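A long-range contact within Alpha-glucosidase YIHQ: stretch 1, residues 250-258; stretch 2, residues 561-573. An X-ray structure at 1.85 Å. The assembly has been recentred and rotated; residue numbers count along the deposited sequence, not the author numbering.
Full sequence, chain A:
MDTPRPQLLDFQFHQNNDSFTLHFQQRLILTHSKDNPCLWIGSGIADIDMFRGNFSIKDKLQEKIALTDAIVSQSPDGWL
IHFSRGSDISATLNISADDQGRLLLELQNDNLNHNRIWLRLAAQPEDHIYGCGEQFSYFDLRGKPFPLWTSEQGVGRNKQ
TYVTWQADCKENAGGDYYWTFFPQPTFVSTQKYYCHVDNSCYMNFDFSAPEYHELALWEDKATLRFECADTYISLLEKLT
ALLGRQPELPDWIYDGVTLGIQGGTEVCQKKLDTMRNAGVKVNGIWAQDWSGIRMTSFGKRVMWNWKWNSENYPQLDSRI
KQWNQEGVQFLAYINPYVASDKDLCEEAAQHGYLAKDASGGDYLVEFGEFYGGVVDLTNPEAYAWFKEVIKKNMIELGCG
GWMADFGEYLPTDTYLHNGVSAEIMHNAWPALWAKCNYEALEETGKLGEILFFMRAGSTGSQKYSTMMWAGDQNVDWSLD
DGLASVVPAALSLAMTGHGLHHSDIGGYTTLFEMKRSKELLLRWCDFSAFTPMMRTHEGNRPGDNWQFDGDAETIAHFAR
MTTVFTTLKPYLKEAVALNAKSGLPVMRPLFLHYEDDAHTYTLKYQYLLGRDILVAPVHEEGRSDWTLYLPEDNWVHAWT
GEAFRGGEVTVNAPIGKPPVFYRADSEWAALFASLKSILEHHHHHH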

# COMPACT_ATOMS: atom_id res chain seq x y z
N PRO A 250 11.13 -12.41 -8.54
CA PRO A 250 11.76 -13.69 -8.87
C PRO A 250 10.92 -14.50 -9.75
O PRO A 250 9.67 -14.48 -9.61
CB PRO A 250 11.96 -14.37 -7.55
CG PRO A 250 11.94 -13.25 -6.52
CD PRO A 250 11.07 -12.17 -7.09
N ASP A 251 11.57 -15.29 -10.60
CA ASP A 251 10.89 -16.13 -11.59
C ASP A 251 9.90 -17.11 -10.97
O ASP A 251 8.91 -17.45 -11.58
CB ASP A 251 11.90 -16.91 -12.46
CG ASP A 251 11.24 -17.45 -13.74
OD1 ASP A 251 10.77 -16.61 -14.54
OD2 ASP A 251 11.05 -18.67 -13.84
N TRP A 252 10.18 -17.55 -9.75
CA TRP A 252 9.38 -18.58 -9.12
C TRP A 252 7.98 -18.06 -8.61
O TRP A 252 7.05 -18.85 -8.35
CB TRP A 252 10.18 -19.29 -8.01
CG TRP A 252 10.68 -18.37 -6.93
CD1 TRP A 252 11.92 -17.84 -6.85
CD2 TRP A 252 9.96 -17.90 -5.77
NE1 TRP A 252 12.03 -17.10 -5.72
CE2 TRP A 252 10.85 -17.11 -5.04
CE3 TRP A 252 8.67 -18.15 -5.24
CZ2 TRP A 252 10.50 -16.49 -3.86
CZ3 TRP A 252 8.30 -17.55 -4.06
CH2 TRP A 252 9.22 -16.74 -3.35
N ILE A 253 7.84 -16.74 -8.49
CA ILE A 253 6.53 -16.12 -8.14
C ILE A 253 5.41 -16.49 -9.09
O ILE A 253 4.30 -16.72 -8.67
CB ILE A 253 6.63 -14.58 -8.02
CG1 ILE A 253 7.58 -14.19 -6.88
CG2 ILE A 253 5.24 -14.00 -7.72
CD1 ILE A 253 7.07 -14.43 -5.47
N TYR A 254 5.78 -16.69 -10.35
CA TYR A 254 4.82 -17.03 -11.38
C TYR A 254 4.42 -18.50 -11.44
O TYR A 254 3.54 -18.88 -12.25
CB TYR A 254 5.40 -16.63 -12.76
CG TYR A 254 5.88 -15.22 -12.81
CD1 TYR A 254 5.02 -14.18 -12.90
CD2 TYR A 254 7.22 -14.94 -12.83
CE1 TYR A 254 5.49 -12.86 -12.92
CE2 TYR A 254 7.70 -13.65 -12.84
CZ TYR A 254 6.80 -12.61 -12.88
OH TYR A 254 7.27 -11.35 -12.88
N ASP A 255 5.05 -19.34 -10.62
CA ASP A 255 4.93 -20.78 -10.78
C ASP A 255 3.82 -21.44 -9.97
O ASP A 255 3.61 -22.69 -10.05
CB ASP A 255 6.25 -21.46 -10.53
CG ASP A 255 7.29 -21.06 -11.51
OD1 ASP A 255 7.01 -20.58 -12.61
OD2 ASP A 255 8.44 -21.22 -11.16
N GLY A 256 3.06 -20.65 -9.23
CA GLY A 256 1.87 -21.19 -8.58
C GLY A 256 1.47 -20.40 -7.35
O GLY A 256 1.91 -19.27 -7.18
N VAL A 257 0.65 -21.04 -6.50
CA VAL A 257 0.15 -20.40 -5.25
C VAL A 257 1.10 -20.69 -4.15
O VAL A 257 1.63 -21.82 -4.05
CB VAL A 257 -1.26 -20.83 -4.88
CG1 VAL A 257 -1.44 -22.32 -4.57
CG2 VAL A 257 -1.79 -20.00 -3.70
N THR A 258 1.30 -19.67 -3.29
CA THR A 258 2.03 -19.85 -2.02
C THR A 258 0.98 -20.19 -0.94
O THR A 258 0.05 -19.39 -0.66
CB THR A 258 2.84 -18.59 -1.69
OG1 THR A 258 3.90 -18.42 -2.64
CG2 THR A 258 3.41 -18.65 -0.22
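Stretch 2, residues 561-573: MTTVFTTLKPYLK

Stretch 2 is helical over most of its length, while stretch 1 is a turn that opens into a strand at V257. From D251 to Y254 the phi/psi values are helical, but the regular bonding is absent; I253 N to P250 O and D255 N to W252 O, both 3.1 Å, tighten the turn instead. The two stretches run in opposite directions: Y254 CA lies 5.5 Å from K569 CA, D255 CA 5.5 Å from T566 CA, and G256 CA 5.7 Å from T562 CA. T562 points its CA-to-CB bond toward stretch 1 and T566 sets its own sideways, yet the T566 methyl reaches the turn backbone: T566 CG2 packs 3.4 Å from both Y254 O and D255 C and 3.7 Å from G256 N. G256 has phi/psi of 155/-162, where a CB would jam against the carbonyl oxygen of D255; the backbone itself calls for glycine.

Y254 is the main apolar anchor, its CA-to-CB bond pointing toward the helices. Its CB meets K569 CG at 3.4 Å, its CE1 lies 3.8 Å from L572 CB, and K573 CB covers one face of the ring, 4.1 Å from Y254 CZ. F565 brings CE2 to 3.6 Å from I253 O, which lies at the ring edge. Farther along, V257 CG1 touches T562 CG2 at 3.8 Å.

Charge closes the more exposed side. K569, extended with all four chi angles t, places NZ 2.8 Å from D251 OD2 and 2.8 Å from D255 OD1, bridging two acids of the turn. D251 is shared in turn: its OD1 accepts from K573 NZ at 2.8 Å, forming the third salt bridge. One water ties the backbones together, donating to Y254 O and F565 O, each 2.8 Å from the water oxygen. The rule is aliphatic lysine stems on the tyrosine, ammonium ends on the aspartates.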

# COMPACT_ATOMS: atom_id res chain seq x y z
N MET A 561 -7.49 -22.60 -11.09
CA MET A 561 -7.08 -21.19 -11.16
C MET A 561 -5.63 -20.99 -11.03
O MET A 561 -5.10 -20.02 -11.62
CB MET A 561 -7.89 -20.30 -10.15
CG MET A 561 -9.41 -20.45 -10.28
SD MET A 561 -10.08 -20.37 -11.96
CE MET A 561 -9.77 -18.65 -12.34
N THR A 562 -4.92 -21.88 -10.31
CA THR A 562 -3.47 -21.83 -10.38
C THR A 562 -2.93 -22.23 -11.75
O THR A 562 -1.87 -21.74 -12.14
CB THR A 562 -2.74 -22.63 -9.27
OG1 THR A 562 -3.07 -24.02 -9.35
CG2 THR A 562 -3.16 -22.10 -7.91
N THR A 563 -3.65 -23.09 -12.46
CA THR A 563 -3.24 -23.38 -13.84
C THR A 563 -3.49 -22.17 -14.74
O THR A 563 -2.70 -21.91 -15.59
CB THR A 563 -3.96 -24.62 -14.36
OG1 THR A 563 -3.63 -25.68 -13.49
CG2 THR A 563 -3.49 -24.99 -15.69
N VAL A 564 -4.59 -21.49 -14.52
CA VAL A 564 -4.85 -20.18 -15.22
C VAL A 564 -3.64 -19.30 -14.96
O VAL A 564 -3.01 -18.79 -15.90
CB VAL A 564 -6.18 -19.58 -14.83
CG1 VAL A 564 -6.35 -18.16 -15.33
CG2 VAL A 564 -7.35 -20.51 -15.33
N PHE A 565 -3.31 -19.10 -13.68
CA PHE A 565 -2.32 -18.11 -13.31
C PHE A 565 -0.96 -18.47 -13.95
O PHE A 565 -0.24 -17.61 -14.51
CB PHE A 565 -2.20 -18.07 -11.74
CG PHE A 565 -1.05 -17.27 -11.23
CD1 PHE A 565 -1.12 -15.90 -11.24
CD2 PHE A 565 0.03 -17.89 -10.65
CE1 PHE A 565 -0.08 -15.14 -10.71
CE2 PHE A 565 1.07 -17.18 -10.08
CZ PHE A 565 1.03 -15.76 -10.14
N THR A 566 -0.57 -19.72 -13.85
CA THR A 566 0.74 -20.16 -14.36
C THR A 566 0.79 -20.08 -15.91
O THR A 566 1.83 -19.75 -16.46
CB THR A 566 1.19 -21.56 -13.89
OG1 THR A 566 0.20 -22.53 -14.23
CG2 THR A 566 1.43 -21.53 -12.39
N THR A 567 -0.34 -20.26 -16.56
CA THR A 567 -0.41 -20.11 -18.01
C THR A 567 -0.07 -18.66 -18.46
O THR A 567 0.61 -18.44 -19.49
CB THR A 567 -1.75 -20.49 -18.54
OG1 THR A 567 -2.04 -21.86 -18.20
CG2 THR A 567 -1.81 -20.33 -20.12
N LEU A 568 -0.48 -17.68 -17.64
CA LEU A 568 -0.14 -16.30 -17.89
C LEU A 568 1.28 -15.89 -17.62
O LEU A 568 1.63 -14.74 -17.95
CB LEU A 568 -1.07 -15.38 -17.10
CG LEU A 568 -2.56 -15.49 -17.40
CD1 LEU A 568 -3.26 -14.61 -16.39
CD2 LEU A 568 -2.84 -14.94 -18.77
N LYS A 569 2.13 -16.77 -17.04
CA LYS A 569 3.47 -16.42 -16.66
C LYS A 569 4.24 -15.48 -17.62
O LYS A 569 4.78 -14.47 -17.18
CB LYS A 569 4.30 -17.62 -16.30
CG LYS A 569 5.78 -17.39 -16.07
CD LYS A 569 6.50 -18.62 -15.54
CE LYS A 569 7.91 -18.27 -15.11
NZ LYS A 569 8.53 -19.53 -14.68
N PRO A 570 4.31 -15.83 -18.91
CA PRO A 570 5.20 -15.00 -19.74
C PRO A 570 4.63 -13.61 -19.94
O PRO A 570 5.38 -12.64 -20.06
CB PRO A 570 5.32 -15.82 -21.08
CG PRO A 570 4.12 -16.66 -21.05
CD PRO A 570 3.87 -17.04 -19.62
N TYR A 571 3.31 -13.50 -19.94
CA TYR A 571 2.63 -12.23 -20.08
C TYR A 571 2.84 -11.35 -18.84
O TYR A 571 3.24 -10.18 -18.94
CB TYR A 571 1.14 -12.45 -20.31
CG TYR A 571 0.32 -11.22 -20.37
CD1 TYR A 571 0.40 -10.34 -21.46
CD2 TYR A 571 -0.50 -10.85 -19.31
CE1 TYR A 571 -0.35 -9.22 -21.55
CE2 TYR A 571 -1.27 -9.70 -19.39
CZ TYR A 571 -1.20 -8.88 -20.51
OH TYR A 571 -1.95 -7.74 -20.55
N LEU A 572 2.63 -11.96 -17.67
CA LEU A 572 2.92 -11.26 -16.38
C LEU A 572 4.41 -10.82 -16.22
O LEU A 572 4.72 -9.75 -15.77
CB LEU A 572 2.55 -12.16 -15.23
CG LEU A 572 1.06 -12.48 -15.08
CD1 LEU A 572 0.77 -13.47 -13.93
CD2 LEU A 572 0.23 -11.19 -14.88
N LYS A 573 5.32 -11.66 -16.68
CA LYS A 573 6.72 -11.43 -16.54
C LYS A 573 7.08 -10.24 -17.41
O LYS A 573 7.81 -9.37 -16.98
CB LYS A 573 7.44 -12.77 -16.89
CG LYS A 573 8.93 -12.77 -16.81
CD LYS A 573 9.53 -14.19 -16.73
CE LYS A 573 11.04 -14.08 -16.42
NZ LYS A 573 11.33 -13.94 -14.93
O HOH W 1 2.27 -16.76 -13.66